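Local coordinates for protein halohydrin epoxidase A (Corynebacterium sp., PDB 4Z9F) that probably catalyses the reversible removal of hydrogen halide from vicinal halohydrins to give epoxides, using a Rossmann-like fold related to the short-chain dehydrogenases/reductases, at residues C[121-127]-C[168-172]. The protein carries 1 engineered substitution. Coordinates in Å, arbitrary orientation, origin at the centre of the assembly. Numbering follows the deposited sequence.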
loop_
_atom_site.group_PDB
_atom_site.type_symbol
_atom_site.label_atom_id
_atom_site.label_comp_id
_atom_site.label_asym_id
_atom_site.label_seq_id
_atom_site.Cartn_x
_atom_site.Cartn_y
_atom_site.Cartn_z
ATOM N N LEU C 121 -18.525 19.126 16.309
ATOM C CA LEU C 121 -18.528 19.108 14.848
ATOM C C LEU C 121 -19.752 18.373 14.299
ATOM O O LEU C 121 -20.324 18.780 13.283
ATOM C CB LEU C 121 -17.233 18.470 14.341
ATOM C CG LEU C 121 -16.119 19.420 13.895
ATOM C CD1 LEU C 121 -15.821 20.458 14.932
ATOM C CD2 LEU C 121 -14.860 18.634 13.557
ATOM N N ARG C 122 -20.168 17.283 14.951
ATOM C CA ARG C 122 -21.383 16.603 14.507
ATOM C C ARG C 122 -22.600 17.504 14.672
ATOM O O ARG C 122 -23.427 17.620 13.762
ATOM C CB ARG C 122 -21.588 15.292 15.271
ATOM C CG ARG C 122 -22.958 14.661 14.970
ATOM C CD ARG C 122 -22.942 13.157 15.105
ATOM N NE ARG C 122 -22.403 12.770 16.397
ATOM C CZ ARG C 122 -21.357 11.976 16.583
ATOM N NH1 ARG C 122 -20.960 11.719 17.814
ATOM N NH2 ARG C 122 -20.713 11.436 15.554
ATOM N N ALA C 123 -22.718 18.156 15.833
ATOM C CA ALA C 123 -23.871 19.021 16.089
ATOM C C ALA C 123 -23.965 20.148 15.065
ATOM O O ALA C 123 -25.066 20.538 14.657
ATOM C CB ALA C 123 -23.801 19.587 17.508
ATOM N N ALA C 124 -22.831 20.685 14.632
ATOM C CA ALA C 124 -22.889 21.767 13.661
ATOM C C ALA C 124 -23.096 21.276 12.240
ATOM O O ALA C 124 -23.173 22.103 11.328
ATOM C CB ALA C 124 -21.620 22.625 13.733
ATOM N N GLY C 125 -23.180 19.966 12.024
ATOM C CA GLY C 125 -23.432 19.439 10.695
ATOM C C GLY C 125 -22.197 19.154 9.870
ATOM O O GLY C 125 -22.288 19.141 8.635
ATOM N N GLY C 126 -21.048 18.954 10.504
ATOM C CA GLY C 126 -19.859 18.468 9.833
ATOM C C GLY C 126 -18.766 19.519 9.761
ATOM O O GLY C 126 -18.934 20.678 10.153
ATOM N N ALA C 127 -17.628 19.076 9.222
ATOM C CA ALA C 127 -16.427 19.891 9.105
ATOM C C ALA C 127 -15.348 19.077 8.409
ATOM O O ALA C 127 -15.547 17.892 8.119
ATOM C CB ALA C 127 -15.910 20.360 10.467
ATOM N N ASP C 168 -21.399 11.571 9.380
ATOM C CA ASP C 168 -21.741 12.822 10.053
ATOM C C ASP C 168 -21.344 14.052 9.247
ATOM O O ASP C 168 -21.546 15.176 9.723
ATOM C CB ASP C 168 -21.053 12.893 11.422
ATOM C CG ASP C 168 -21.476 11.778 12.359
ATOM O OD1 ASP C 168 -22.682 11.462 12.404
ATOM O OD2 ASP C 168 -20.596 11.222 13.061
ATOM N N GLY C 169 -20.769 13.879 8.058
ATOM C CA GLY C 169 -20.222 15.015 7.343
ATOM C C GLY C 169 -18.930 15.556 7.920
ATOM O O GLY C 169 -18.551 16.688 7.602
ATOM N N ILE C 170 -18.259 14.797 8.781
ATOM C CA ILE C 170 -16.980 15.194 9.366
ATOM C C ILE C 170 -15.922 14.474 8.536
ATOM O O ILE C 170 -15.751 13.264 8.678
ATOM C CB ILE C 170 -16.888 14.810 10.847
ATOM C CG1 ILE C 170 -18.007 15.478 11.664
ATOM C CG2 ILE C 170 -15.534 15.172 11.404
ATOM C CD1 ILE C 170 -18.191 14.874 13.064
ATOM N N LEU C 171 -15.232 15.202 7.648
ATOM C CA LEU C 171 -14.407 14.593 6.602
ATOM C C LEU C 171 -12.931 14.673 6.979
ATOM O O LEU C 171 -12.386 15.774 7.128
ATOM C CB LEU C 171 -14.658 15.283 5.258
ATOM C CG LEU C 171 -16.131 15.435 4.883
ATOM C CD1 LEU C 171 -16.254 16.128 3.559
ATOM C CD2 LEU C 171 -16.805 14.075 4.830
ATOM N N LEU C 172 -12.290 13.508 7.137
ATOM C CA LEU C 172 -10.919 13.415 7.616
ATOM C C LEU C 172 -9.970 13.146 6.451
ATOM O O LEU C 172 -10.325 12.433 5.502
ATOM C CB LEU C 172 -10.778 12.309 8.671
ATOM C CG LEU C 172 -11.020 12.703 10.136
ATOM C CD1 LEU C 172 -12.410 13.299 10.399
ATOM C CD2 LEU C 172 -10.747 11.527 11.072
HETATM O O HOH W 1 -23.623 15.867 11.569
#
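Two helix-to-strand turns meet here, at the point where neighbouring strands 127-132 and 170-177 enter the parallel sheet of the Rossmann-like fold. Pairing begins at once: Ala127 N donates to Gly169 O (3.0 Å) and Leu171 N to Ala127 O (2.7 Å), the two bonds flanking Ile170 as parallel strands require. Both turns use glycine to leave a helix. Gly125, at positive phi, closes a Schellman motif on helix 96-123, and Gly169 does the same for helix 147-165. Gly126 must also be small, because its CA lies 3.1 Å from Gly169 O and a CB would strike that oxygen. On the sheet face that also carries Ala127, Ile170 packs against the last turn of helix 96-123, its CD1 3.9 Å from Leu121 CB; branched and apolar, it fills the space between helix and sheet and also touches Leu165. Farther out, where both residues are partly exposed, Arg122 NH2 forms a salt bridge with Asp168 OD2 (2.5 Å). A water donates to Arg122 O (2.8 Å) and Asp168 O (2.9 Å), bridging the two turns. Backbone bonds thus set the strand register, while the long arginine, through separate nitrogens, links this corner to Asp168 and to Glu92 of a second subunit.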